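Local coordinates for protein fructosyl amine: oxygen oxidoreductase (Aspergillus fumigatus, PDB 3DJE) that oxidises fructosyl amines (Amadori products) with molecular oxygen, using a bound flavin-adenine dinucleotide to remove the sugar from glycated amino acids, at residues 279-283 against 408-414; 230-236 against 334-340; 22-27 against 170-176; 346-350 against 376-381. All coordinates share one frame; numbering follows the deposited sequence. Where two conformers were deposited one is given.

Interaction 1 of 4, residues 279-283 against 408-414. With FSA (1-S-(carboxymethyl)-1-thio-beta-D-fructopyranose), chain D.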
# COMPACT_ATOMS: atom_id res chain seq x y z
N ASP A 279 13.08 -5.27 2.61
CA ASP A 279 13.92 -5.74 1.50
C ASP A 279 13.14 -5.61 0.20
O ASP A 279 12.04 -6.14 0.09
CB ASP A 279 14.36 -7.20 1.73
CG ASP A 279 13.19 -8.17 1.92
OD1 ASP A 279 12.30 -7.93 2.79
OD2 ASP A 279 13.16 -9.22 1.22
N GLU A 280 13.70 -4.91 -0.78
CA GLU A 280 12.99 -4.75 -2.05
C GLU A 280 13.15 -5.96 -2.97
O GLU A 280 14.21 -6.58 -3.06
CB GLU A 280 13.41 -3.43 -2.75
CG GLU A 280 12.66 -3.10 -4.06
CD GLU A 280 11.14 -2.87 -3.92
OE1 GLU A 280 10.63 -2.74 -2.78
OE2 GLU A 280 10.45 -2.85 -4.97
N HIS A 281 12.05 -6.30 -3.64
CA HIS A 281 11.97 -7.43 -4.57
C HIS A 281 10.66 -7.33 -5.32
O HIS A 281 9.79 -6.52 -4.95
CB HIS A 281 12.10 -8.77 -3.83
CG HIS A 281 11.11 -8.95 -2.72
ND1 HIS A 281 9.78 -9.22 -2.95
CD2 HIS A 281 11.26 -8.90 -1.38
CE1 HIS A 281 9.15 -9.34 -1.79
NE2 HIS A 281 10.03 -9.16 -0.82
N PRO A 282 10.51 -8.07 -6.44
CA PRO A 282 9.27 -8.01 -7.23
C PRO A 282 8.00 -8.65 -6.62
O PRO A 282 6.96 -8.60 -7.27
CB PRO A 282 9.66 -8.71 -8.55
CG PRO A 282 11.17 -8.74 -8.54
CD PRO A 282 11.52 -8.92 -7.11
N GLY A 283 8.10 -9.20 -5.41
CA GLY A 283 6.92 -9.68 -4.69
C GLY A 283 6.78 -11.19 -4.64
O GLY A 283 7.39 -11.90 -5.45
N THR A 408 7.52 -8.71 -13.62
CA THR A 408 8.10 -8.01 -12.47
C THR A 408 7.55 -6.58 -12.30
O THR A 408 7.77 -5.94 -11.26
CB THR A 408 9.64 -7.97 -12.54
OG1 THR A 408 10.04 -7.44 -13.81
CG2 THR A 408 10.23 -9.37 -12.35
N LEU A 409 6.86 -6.09 -13.33
CA LEU A 409 6.14 -4.80 -13.28
C LEU A 409 6.99 -3.62 -12.80
O LEU A 409 6.54 -2.80 -11.98
CB LEU A 409 4.86 -4.91 -12.44
CG LEU A 409 3.79 -5.84 -13.01
CD1 LEU A 409 2.67 -6.08 -12.01
CD2 LEU A 409 3.24 -5.30 -14.30
N GLY A 410 8.22 -3.54 -13.31
CA GLY A 410 9.11 -2.44 -13.01
C GLY A 410 9.78 -2.49 -11.65
O GLY A 410 10.45 -1.54 -11.25
N ARG A 411 9.60 -3.60 -10.94
CA ARG A 411 10.27 -3.80 -9.65
C ARG A 411 11.56 -4.60 -9.80
O ARG A 411 11.69 -5.41 -10.72
CB ARG A 411 9.35 -4.51 -8.65
CG ARG A 411 8.04 -3.77 -8.36
CD ARG A 411 7.28 -4.54 -7.29
NE ARG A 411 6.07 -3.85 -6.82
CZ ARG A 411 4.83 -4.12 -7.23
NH1 ARG A 411 4.60 -5.06 -8.15
NH2 ARG A 411 3.80 -3.45 -6.71
N PHE A 412 12.48 -4.36 -8.87
CA PHE A 412 13.79 -4.99 -8.85
C PHE A 412 14.12 -5.52 -7.46
O PHE A 412 13.35 -5.34 -6.51
CB PHE A 412 14.86 -4.00 -9.32
CG PHE A 412 14.72 -3.61 -10.75
CD1 PHE A 412 15.26 -4.41 -11.75
CD2 PHE A 412 14.00 -2.47 -11.11
CE1 PHE A 412 15.11 -4.07 -13.10
CE2 PHE A 412 13.85 -2.12 -12.45
CZ PHE A 412 14.40 -2.92 -13.45
N GLY A 413 15.27 -6.17 -7.33
CA GLY A 413 15.75 -6.64 -6.03
C GLY A 413 15.68 -8.14 -5.84
O GLY A 413 14.89 -8.83 -6.50
N GLY A 414 16.49 -8.66 -4.92
CA GLY A 414 16.51 -10.09 -4.64
C GLY A 414 16.80 -10.85 -5.93
O GLY A 414 17.70 -10.47 -6.68
OAB FSA D . 4.91 4.22 -3.22
CAL FSA D . 6.02 4.38 -2.67
OAA FSA D . 6.63 5.48 -2.70
CAH FSA D . 6.70 3.24 -1.95
SAK FSA D . 5.83 1.71 -2.12
C1 FSA D . 7.01 0.74 -1.23
C2 FSA D . 6.88 -0.75 -1.60
O2 FSA D . 7.49 -1.55 -0.57
C3 FSA D . 7.57 -1.05 -2.93
O3 FSA D . 8.98 -0.84 -2.82
C4 FSA D . 7.25 -2.46 -3.44
O4 FSA D . 7.75 -2.61 -4.78
C5 FSA D . 5.74 -2.73 -3.46
O5 FSA D . 5.09 -1.97 -4.48
C6 FSA D . 5.15 -2.41 -2.09
O6 FSA D . 5.48 -1.05 -1.74
O HOH W 1 11.93 -2.18 -7.04
O HOH W 2 6.11 -7.17 -9.46
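Pro282 CA packs against Arg411 CB, 3.8 Å away, where the loop 408-414, which opens with a type I' beta turn from Thr408 to Arg411, closes over the sugar end of the substrate-analogue (FSA) pocket. From that CB, the Arg411 chain runs extended past the ligand: CG lies near FSA O4, and CD is closer to the same oxygen, at 3.2 Å. NE donates to O4 at a bent 134° and more weakly to O5; CZ lies nearest O5, and NH2 donates to O5 across 3.0 Å. NH1 turns the other way, to the carboxylate of Asp339 and to a water that donates to Pro282 O. The guanidinium is thus held on two sides, with O4 at its edge near the plane.

Glu280 grips the same sugar from the other segment. A chi1 of -176° swings CG away from the backbone N, and the bend at chi2 turns the carboxylate to the sugar, where OE1 accepts from FSA O3 and OE2 from FSA O4. O4 therefore gives its proton to the glutamate and accepts from the arginine. The two backbones also touch, with Gly413 CA 3.3 Å from Glu280 O in a CA-H...O contact. A second water accepts from Phe412 N at 2.9 Å and lies 2.6 Å from Glu280 OE2, to which it can donate.

Interaction 2 of 4, residues 230-236 against 334-340. With FAD (flavin-adenine dinucleotide), chain C; FSA (1-S-(carboxymethyl)-1-thio-beta-D-fructopyranose), chain D.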
# COMPACT_ATOMS: atom_id res chain seq x y z
N GLN A 230 -7.65 -9.13 -13.88
CA GLN A 230 -7.13 -7.77 -13.66
C GLN A 230 -6.30 -7.60 -12.39
O GLN A 230 -5.49 -6.67 -12.31
CB GLN A 230 -8.25 -6.74 -13.65
CG GLN A 230 -8.84 -6.43 -15.02
CD GLN A 230 -10.03 -5.52 -14.90
OE1 GLN A 230 -9.90 -4.29 -14.94
NE2 GLN A 230 -11.21 -6.11 -14.72
N LEU A 231 -6.48 -8.48 -11.41
CA LEU A 231 -5.74 -8.32 -10.13
C LEU A 231 -4.79 -9.48 -9.84
O LEU A 231 -5.18 -10.63 -9.96
CB LEU A 231 -6.71 -8.15 -8.95
CG LEU A 231 -7.72 -6.98 -8.98
CD1 LEU A 231 -8.64 -7.07 -7.75
CD2 LEU A 231 -6.98 -5.65 -9.00
N ARG A 232 -3.56 -9.17 -9.45
CA ARG A 232 -2.62 -10.18 -8.97
C ARG A 232 -2.29 -9.88 -7.51
O ARG A 232 -1.45 -9.01 -7.22
CB ARG A 232 -1.31 -10.19 -9.79
CG ARG A 232 -0.35 -11.31 -9.35
CD ARG A 232 1.03 -11.17 -10.01
NE ARG A 232 1.75 -9.99 -9.52
CZ ARG A 232 2.89 -9.54 -10.03
NH1 ARG A 232 3.44 -10.15 -11.08
NH2 ARG A 232 3.48 -8.45 -9.52
N PRO A 233 -2.94 -10.60 -6.57
CA PRO A 233 -2.54 -10.47 -5.16
C PRO A 233 -1.06 -10.82 -5.00
O PRO A 233 -0.62 -11.88 -5.44
CB PRO A 233 -3.45 -11.47 -4.44
CG PRO A 233 -4.65 -11.55 -5.30
CD PRO A 233 -4.09 -11.50 -6.71
N THR A 234 -0.31 -9.91 -4.37
CA THR A 234 1.15 -10.03 -4.25
C THR A 234 1.58 -9.47 -2.90
O THR A 234 0.95 -8.53 -2.38
CB THR A 234 1.86 -9.31 -5.41
OG1 THR A 234 1.21 -9.63 -6.64
CG2 THR A 234 3.33 -9.75 -5.50
N ALA A 235 2.63 -10.06 -2.33
CA ALA A 235 3.03 -9.71 -0.98
C ALA A 235 4.48 -9.25 -0.89
O ALA A 235 5.35 -9.75 -1.62
CB ALA A 235 2.79 -10.88 -0.06
N TRP A 236 4.71 -8.35 0.06
CA TRP A 236 6.04 -7.87 0.41
C TRP A 236 6.31 -8.14 1.89
O TRP A 236 5.42 -8.60 2.62
CB TRP A 236 6.24 -6.39 -0.01
CG TRP A 236 6.38 -6.33 -1.50
CD1 TRP A 236 7.55 -6.39 -2.21
CD2 TRP A 236 5.32 -6.29 -2.47
NE1 TRP A 236 7.28 -6.38 -3.57
CE2 TRP A 236 5.93 -6.32 -3.75
CE3 TRP A 236 3.91 -6.21 -2.38
CZ2 TRP A 236 5.18 -6.28 -4.94
CZ3 TRP A 236 3.17 -6.17 -3.57
CH2 TRP A 236 3.81 -6.20 -4.84
N ILE A 334 4.44 -10.44 6.60
CA ILE A 334 4.14 -10.22 5.18
C ILE A 334 2.95 -9.25 5.05
O ILE A 334 2.09 -9.14 5.95
CB ILE A 334 3.91 -11.55 4.43
CG1 ILE A 334 2.64 -12.25 4.92
CG2 ILE A 334 5.17 -12.47 4.60
CD1 ILE A 334 2.29 -13.53 4.12
N CYS A 335 2.91 -8.56 3.92
CA CYS A 335 1.99 -7.46 3.70
C CYS A 335 1.52 -7.56 2.25
O CYS A 335 2.35 -7.62 1.33
CB CYS A 335 2.79 -6.17 3.92
SG CYS A 335 2.00 -4.64 3.42
N TRP A 336 0.20 -7.59 2.04
CA TRP A 336 -0.38 -7.90 0.73
C TRP A 336 -1.03 -6.72 0.06
O TRP A 336 -1.70 -5.91 0.71
CB TRP A 336 -1.48 -8.95 0.87
CG TRP A 336 -0.99 -10.34 1.19
CD1 TRP A 336 -0.76 -10.86 2.42
CD2 TRP A 336 -0.70 -11.37 0.24
NE1 TRP A 336 -0.34 -12.17 2.30
CE2 TRP A 336 -0.29 -12.50 0.98
CE3 TRP A 336 -0.74 -11.44 -1.17
CZ2 TRP A 336 0.07 -13.72 0.36
CZ3 TRP A 336 -0.38 -12.65 -1.79
CH2 TRP A 336 0.03 -13.77 -1.01
N CYS A 337 -0.87 -6.65 -1.26
CA CYS A 337 -1.67 -5.73 -2.08
C CYS A 337 -2.05 -6.49 -3.35
O CYS A 337 -1.96 -7.73 -3.40
CB CYS A 337 -0.91 -4.43 -2.36
SG CYS A 337 -1.93 -3.03 -2.98
N ALA A 338 -2.47 -5.76 -4.38
CA ALA A 338 -2.82 -6.41 -5.64
C ALA A 338 -2.51 -5.54 -6.83
O ALA A 338 -2.96 -4.39 -6.89
CB ALA A 338 -4.28 -6.85 -5.66
N ASP A 339 -1.75 -6.09 -7.76
CA ASP A 339 -1.24 -5.35 -8.91
C ASP A 339 -2.14 -5.55 -10.12
O ASP A 339 -2.50 -6.69 -10.47
CB ASP A 339 0.14 -5.84 -9.33
CG ASP A 339 1.24 -5.43 -8.37
OD1 ASP A 339 1.26 -4.27 -7.91
OD2 ASP A 339 2.12 -6.28 -8.14
N THR A 340 -2.50 -4.45 -10.77
CA THR A 340 -3.09 -4.51 -12.11
C THR A 340 -1.95 -4.75 -13.12
O THR A 340 -0.77 -4.68 -12.76
CB THR A 340 -3.85 -3.23 -12.45
OG1 THR A 340 -2.95 -2.12 -12.34
CG2 THR A 340 -5.07 -3.02 -11.50
PA FAD C . -5.89 -2.83 2.53
O1A FAD C . -5.54 -1.60 3.24
O2A FAD C . -5.00 -4.02 2.67
O5B FAD C . -7.37 -3.15 2.99
C5B FAD C . -8.06 -4.35 2.62
C4B FAD C . -9.12 -4.60 3.69
O4B FAD C . -9.92 -5.67 3.14
C3B FAD C . -8.42 -5.16 4.95
O3B FAD C . -8.66 -4.32 6.10
C2B FAD C . -9.08 -6.54 5.10
O2B FAD C . -9.34 -6.89 6.50
C1B FAD C . -10.37 -6.37 4.26
N9A FAD C . -10.94 -7.73 4.00
C8A FAD C . -10.28 -8.87 3.70
N7A FAD C . -11.18 -9.88 3.62
C5A FAD C . -12.39 -9.37 3.87
C6A FAD C . -13.68 -9.92 3.94
N6A FAD C . -13.87 -11.24 3.74
N1A FAD C . -14.71 -9.10 4.23
C2A FAD C . -14.54 -7.79 4.44
N3A FAD C . -13.32 -7.24 4.38
C4A FAD C . -12.24 -8.01 4.10
N1 FAD C . 2.07 2.53 -0.37
C2 FAD C . 2.53 3.85 -0.33
O2 FAD C . 1.87 4.78 -0.79
N3 FAD C . 3.77 4.11 0.24
C4 FAD C . 4.57 3.09 0.76
O4 FAD C . 5.67 3.36 1.27
C4X FAD C . 4.10 1.77 0.70
N5 FAD C . 4.87 0.72 1.19
C5X FAD C . 4.33 -0.55 1.28
C6 FAD C . 5.03 -1.53 1.97
C7 FAD C . 4.49 -2.81 2.12
C7M FAD C . 5.33 -3.85 2.87
C8 FAD C . 3.23 -3.10 1.61
C8M FAD C . 2.60 -4.49 1.85
C9 FAD C . 2.52 -2.10 0.93
C9A FAD C . 3.05 -0.82 0.78
N10 FAD C . 2.37 0.20 0.09
C10 FAD C . 2.85 1.51 0.13
C1' FAD C . 1.13 -0.10 -0.65
C2' FAD C . -0.09 0.22 0.22
O2' FAD C . 0.14 -0.24 1.57
C3' FAD C . -1.31 -0.46 -0.38
O3' FAD C . -1.36 -0.20 -1.80
C4' FAD C . -2.62 0.07 0.22
O4' FAD C . -2.55 0.16 1.65
C5' FAD C . -3.76 -0.87 -0.16
O5' FAD C . -5.01 -0.36 0.35
P FAD C . -6.36 -1.20 0.15
O1P FAD C . -6.52 -1.53 -1.29
O2P FAD C . -7.40 -0.44 0.87
O3P FAD C . -6.11 -2.57 0.95
OAB FSA D . 4.91 4.22 -3.22
CAL FSA D . 6.02 4.38 -2.67
OAA FSA D . 6.63 5.48 -2.70
CAH FSA D . 6.70 3.24 -1.95
SAK FSA D . 5.83 1.71 -2.12
C1 FSA D . 7.01 0.74 -1.23
C2 FSA D . 6.88 -0.75 -1.60
O2 FSA D . 7.49 -1.55 -0.57
C3 FSA D . 7.57 -1.05 -2.93
O3 FSA D . 8.98 -0.84 -2.82
C4 FSA D . 7.25 -2.46 -3.44
O4 FSA D . 7.75 -2.61 -4.78
C5 FSA D . 5.74 -2.73 -3.46
O5 FSA D . 5.09 -1.97 -4.48
C6 FSA D . 5.15 -2.41 -2.09
O6 FSA D . 5.48 -1.05 -1.74
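Two antiparallel strands of the substrate-side sheet, 232-236 and 334-339, pair beside the flavin, and Trp236 sits opposite Cys335, the residue that carries the cofactor. Hydrogen-bonded pairs Arg232-Asp339, Thr234-Cys337 and Trp236-Cys335 alternate with non-hydrogen-bonded Pro233-Ala338 and Ala235-Trp336. The Cys337 N to Thr234 O bond is nearly straight, at 171°.

The two faces differ in character. On one, Ala235 CB lies over the six-membered ring of Trp336, 3.6 Å from its centroid and 13° off the normal, a CH-pi contact; Pro233 O meets that indole at its edge, and the ring NE1 bonds to Phe300 O.

On the other face, Arg232 NH2 forms a salt bridge with Asp339 OD2 at 2.9 Å, reaching the oxygen on its anti side with the two planes 67° apart. The arginine chain bends at chi3, and its NE donates to Thr234 OG1, which in turn donates to Arg232 O; Asp339 N approaches that carbonyl from the opposite face. NH1 is taken by Trp405 O and Asp407 O. Asp339 OD2 also pairs with Arg411 and lies at the edge of the Trp236 ring, one face of which has FSA C5 over its centre, 3.6 Å above the plane.

Cys337 SG lies 3.1 Å from FAD O3', and Cys335 SG is bonded to FAD C8M at 1.7 Å, a thioether. Two arginines sharing Asp339 OD2 would probably stabilise its carboxylate form, while the covalent bond ties the isoalloxazine directly to the strand paired with that of Trp236.

Interaction 3 of 4, residues 22-27 against 170-176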
# COMPACT_ATOMS: atom_id res chain seq x y z
N ALA A 22 -15.21 5.67 3.20
CA ALA A 22 -16.14 5.92 4.31
C ALA A 22 -16.09 7.38 4.75
O ALA A 22 -17.12 8.04 4.92
CB ALA A 22 -15.85 4.99 5.47
N LEU A 23 -14.86 7.89 4.91
CA LEU A 23 -14.63 9.27 5.33
C LEU A 23 -15.23 10.25 4.33
O LEU A 23 -15.94 11.19 4.72
CB LEU A 23 -13.13 9.52 5.50
CG LEU A 23 -12.78 10.97 5.88
CD1 LEU A 23 -13.38 11.33 7.25
CD2 LEU A 23 -11.25 11.15 5.85
N HIS A 24 -14.94 10.03 3.04
CA HIS A 24 -15.42 10.95 2.02
C HIS A 24 -16.92 10.87 1.80
O HIS A 24 -17.55 11.91 1.57
CB HIS A 24 -14.59 10.85 0.76
CG HIS A 24 -13.24 11.45 0.92
ND1 HIS A 24 -13.04 12.81 0.99
CD2 HIS A 24 -12.02 10.88 1.10
CE1 HIS A 24 -11.75 13.06 1.16
NE2 HIS A 24 -11.11 11.90 1.24
N LEU A 25 -17.51 9.69 1.95
CA LEU A 25 -18.98 9.60 1.90
C LEU A 25 -19.57 10.46 3.02
O LEU A 25 -20.51 11.23 2.79
CB LEU A 25 -19.46 8.16 2.04
CG LEU A 25 -19.32 7.29 0.80
CD1 LEU A 25 -19.53 5.82 1.16
CD2 LEU A 25 -20.28 7.68 -0.34
N ALA A 26 -19.02 10.30 4.23
CA ALA A 26 -19.50 11.04 5.40
C ALA A 26 -19.34 12.54 5.18
O ALA A 26 -20.26 13.32 5.45
CB ALA A 26 -18.77 10.60 6.67
N ARG A 27 -18.18 12.95 4.67
CA ARG A 27 -17.96 14.39 4.40
C ARG A 27 -18.91 14.95 3.36
O ARG A 27 -19.25 16.14 3.41
CB ARG A 27 -16.51 14.67 3.98
CG ARG A 27 -15.54 14.48 5.12
CD ARG A 27 -14.13 14.79 4.62
NE ARG A 27 -13.18 14.85 5.71
CZ ARG A 27 -11.88 15.11 5.55
NH1 ARG A 27 -11.40 15.34 4.33
NH2 ARG A 27 -11.07 15.16 6.60
N GLU A 170 -12.92 9.36 12.56
CA GLU A 170 -13.64 10.54 12.06
C GLU A 170 -14.88 10.12 11.26
O GLU A 170 -15.96 10.67 11.43
CB GLU A 170 -12.71 11.42 11.23
CG GLU A 170 -13.40 12.66 10.66
CD GLU A 170 -13.54 13.84 11.63
OE1 GLU A 170 -13.53 13.65 12.87
OE2 GLU A 170 -13.69 14.97 11.13
N ALA A 171 -14.74 9.11 10.40
CA ALA A 171 -15.90 8.60 9.65
C ALA A 171 -16.99 8.15 10.62
O ALA A 171 -18.18 8.45 10.44
CB ALA A 171 -15.47 7.43 8.76
N GLN A 172 -16.56 7.47 11.68
CA GLN A 172 -17.47 6.89 12.66
C GLN A 172 -18.19 7.99 13.44
O GLN A 172 -19.41 7.90 13.65
CB GLN A 172 -16.69 5.97 13.60
CG GLN A 172 -17.57 5.28 14.62
CD GLN A 172 -16.75 4.43 15.54
OE1 GLN A 172 -15.82 4.92 16.18
NE2 GLN A 172 -17.09 3.14 15.63
N ARG A 173 -17.47 9.03 13.84
CA ARG A 173 -18.15 10.09 14.60
C ARG A 173 -19.13 10.88 13.73
O ARG A 173 -20.09 11.49 14.24
CB ARG A 173 -17.16 10.99 15.36
CG ARG A 173 -16.30 11.89 14.54
CD ARG A 173 -15.45 12.79 15.48
NE ARG A 173 -14.61 11.98 16.34
CZ ARG A 173 -13.36 11.60 16.05
NH1 ARG A 173 -12.76 11.99 14.93
NH2 ARG A 173 -12.71 10.83 16.91
N MSE A 174 -18.90 10.84 12.42
CA MSE A 174 -19.81 11.44 11.45
C MSE A 174 -20.95 10.51 11.04
O MSE A 174 -21.75 10.85 10.17
CB MSE A 174 -19.05 11.93 10.23
CG MSE A 174 -18.06 13.01 10.59
SE MSE A 174 -17.11 13.46 8.99
CE MSE A 174 -18.47 14.53 8.12
N GLY A 175 -21.01 9.34 11.65
CA GLY A 175 -22.18 8.47 11.53
C GLY A 175 -21.97 7.14 10.82
O GLY A 175 -22.90 6.33 10.74
N VAL A 176 -20.76 6.91 10.30
CA VAL A 176 -20.49 5.65 9.61
C VAL A 176 -20.46 4.50 10.63
O VAL A 176 -19.86 4.61 11.72
CB VAL A 176 -19.17 5.71 8.79
CG1 VAL A 176 -18.83 4.32 8.18
CG2 VAL A 176 -19.26 6.79 7.71
O HOH W 3 -13.41 15.29 8.46
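Leu23 and Ala171 bring their CA atoms to within 4.6 Å where helix 16-27 passes the C-terminal end of helix 160-173, which closes in a Schellman motif at Gly175, with Val176 N bonded back to Ala171 O. Small side chains permit this approach. Ala171 CB rests 3.9 Å from Leu23 N and also meets Ala22 CB, while Ala26 CB touches Met174 CB at 3.8 Å and Val176 CG2 at 4.0 Å. The other methyl of Val176, CG1, reaches Ala22 CB, so the valine bridges one turn of the facing helix. Met174, a selenomethionine here, bends at chi3 (76°) and thereby folds its CE over the helix, 3.4 Å from Ala26 O.

Leu23 CD1 packs on Glu170 CG at 3.7 Å. Beside this pair, toward solvent, a water accepts from Arg27 NE and donates to Glu170 OE2 at 2.7 Å, joining the helices; Glu170 OE1 forms a salt bridge with Arg173 NH1 through its anti lone pair, at 160°, and Arg27 NH1 pairs with Asp84. Ala22 and Val176 also touch Val35 of strand 33-37. Such packing of the first helix, into whose N-terminal turn a Gly13-Gly15-Gly18 pattern runs, beside the helix leading into edge strand 177-180 is consistent with a Rossmann-type dinucleotide-binding domain.

Interaction 4 of 4, residues 346-350 against 376-381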
# COMPACT_ATOMS: atom_id res chain seq x y z
N LEU A 346 -7.78 0.58 -10.19
CA LEU A 346 -9.03 0.06 -10.73
C LEU A 346 -10.16 0.63 -9.88
O LEU A 346 -10.50 0.10 -8.81
CB LEU A 346 -9.04 -1.48 -10.73
CG LEU A 346 -10.32 -2.16 -11.23
CD1 LEU A 346 -10.87 -1.54 -12.53
CD2 LEU A 346 -10.01 -3.64 -11.39
N ILE A 347 -10.71 1.75 -10.35
CA ILE A 347 -11.74 2.50 -9.64
C ILE A 347 -12.81 2.83 -10.67
O ILE A 347 -12.57 3.62 -11.58
CB ILE A 347 -11.17 3.79 -8.98
CG1 ILE A 347 -10.16 3.43 -7.88
CG2 ILE A 347 -12.30 4.70 -8.46
CD1 ILE A 347 -9.21 4.57 -7.48
N ASP A 348 -13.96 2.17 -10.56
CA ASP A 348 -15.00 2.29 -11.57
C ASP A 348 -16.26 1.64 -11.04
O ASP A 348 -16.23 0.86 -10.09
CB ASP A 348 -14.56 1.58 -12.85
CG ASP A 348 -15.31 2.06 -14.11
OD1 ASP A 348 -16.21 2.94 -14.07
OD2 ASP A 348 -14.98 1.53 -15.20
N ARG A 349 -17.38 1.97 -11.66
CA ARG A 349 -18.57 1.14 -11.54
C ARG A 349 -18.33 -0.13 -12.32
O ARG A 349 -17.64 -0.11 -13.36
CB ARG A 349 -19.77 1.87 -12.14
CG ARG A 349 -19.80 3.32 -11.76
CD ARG A 349 -20.96 3.68 -10.93
NE ARG A 349 -21.92 4.44 -11.71
CZ ARG A 349 -22.90 3.90 -12.43
NH1 ARG A 349 -23.06 2.58 -12.46
NH2 ARG A 349 -23.73 4.68 -13.11
N HIS A 350 -18.89 -1.24 -11.85
CA HIS A 350 -18.85 -2.48 -12.61
C HIS A 350 -19.70 -2.31 -13.89
O HIS A 350 -20.78 -1.73 -13.84
CB HIS A 350 -19.35 -3.65 -11.76
CG HIS A 350 -19.05 -4.98 -12.37
ND1 HIS A 350 -19.85 -5.55 -13.35
CD2 HIS A 350 -18.03 -5.84 -12.16
CE1 HIS A 350 -19.33 -6.71 -13.70
NE2 HIS A 350 -18.23 -6.91 -13.00
N LEU A 376 -12.36 10.07 -5.15
CA LEU A 376 -12.40 9.51 -6.50
C LEU A 376 -13.33 8.28 -6.56
O LEU A 376 -14.05 8.08 -7.53
CB LEU A 376 -10.99 9.15 -6.97
CG LEU A 376 -10.85 8.65 -8.40
CD1 LEU A 376 -11.34 9.72 -9.43
CD2 LEU A 376 -9.40 8.23 -8.67
N ILE A 377 -13.32 7.49 -5.50
CA ILE A 377 -14.19 6.31 -5.43
C ILE A 377 -15.67 6.73 -5.31
O ILE A 377 -16.56 6.15 -5.94
CB ILE A 377 -13.76 5.36 -4.26
CG1 ILE A 377 -12.35 4.79 -4.53
CG2 ILE A 377 -14.81 4.25 -4.06
CD1 ILE A 377 -11.66 4.19 -3.30
N VAL A 378 -15.92 7.77 -4.51
CA VAL A 378 -17.28 8.34 -4.43
C VAL A 378 -17.68 8.95 -5.79
O VAL A 378 -18.80 8.77 -6.26
CB VAL A 378 -17.45 9.33 -3.27
CG1 VAL A 378 -18.87 9.95 -3.26
CG2 VAL A 378 -17.22 8.61 -1.93
N ASP A 379 -16.75 9.66 -6.44
CA ASP A 379 -17.01 10.18 -7.77
C ASP A 379 -17.44 9.08 -8.74
O ASP A 379 -18.34 9.26 -9.55
CB ASP A 379 -15.79 10.92 -8.31
CG ASP A 379 -15.61 12.31 -7.70
OD1 ASP A 379 -16.53 12.83 -7.01
OD2 ASP A 379 -14.53 12.90 -7.95
N ALA A 380 -16.80 7.92 -8.65
CA ALA A 380 -17.16 6.80 -9.51
C ALA A 380 -18.61 6.38 -9.26
O ALA A 380 -19.37 6.18 -10.20
CB ALA A 380 -16.21 5.62 -9.30
N MSE A 381 -19.01 6.28 -7.99
CA MSE A 381 -20.39 5.93 -7.67
C MSE A 381 -21.34 6.95 -8.27
O MSE A 381 -22.35 6.59 -8.88
CB MSE A 381 -20.62 5.82 -6.16
CG MSE A 381 -22.03 5.32 -5.82
SE MSE A 381 -22.71 5.74 -4.04
CE MSE A 381 -22.39 7.66 -3.98
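Ile347 and Ala380 meet in the innermost shell, where a short strand rests against helix 373-382. Ile347 CG2 meets the helix at Ile377 and Ala380, about one turn apart: it lies 3.9 Å from Ile377 CG1, at the same distance from Ile377 CA, and 4.1 Å from Ala380 CB. The other branch ends in CD1, 3.9 Å from Leu376 CD2, the two side chains meeting at a slant. Ala380 CB also fits against the backbone of Asp348, 4.2 Å from its CA, so the small alanine lets the chain come close just as it turns a corner.

Arg349 forms the edge of the contact. Its chain bends at chi2 (-116°) and chi3 (-107°), a folded shape that lays CD 3.1 Å from Ala380 O, with that carbonyl oxygen near the guanidinium plane at its edge.

Further out, Ile347 pairs through its backbone with Ile393 and touches Trp17, an FAD-binding residue of helix 16-27, while Leu376 also meets Ile393 of helix 387-393. Ile377 lies on Phe214 of strand 212-215, and Asp348 OD2 accepts from Trp395 N. Strand 346-347 is an outermost strand of the six-stranded sheet, beside 356-360. The centre of this contact is apolar and its rim polar: methyl groups pack the helix against the sheet edge, and the nearby helix carbonyls would probably offer the Arg349 cation a favourable electrostatic setting.

In the fold
From the N terminus, interaction 3 closes first, joining helix 16-27 to the end of helix 160-173 and closing a loop of 142 residues that also passes through the second sheet. Segment 230-236 opens interaction 2, and segment 279-283 opens interaction 1 before 334-340 closes interaction 2; the two loops therefore cross, since interaction 1 ends only at 408-414. Interaction 4, 346-350 with 376-381, is nested within the loop of interaction 1. Interactions 1 and 2 meet at the ligand, their segments 279-283 and 230-236 lying on neighbouring strands of one sheet. Interactions 3 and 4 touch through Leu25 and Val378, while Gln230 packing on Leu346 links interaction 4 to interaction 2.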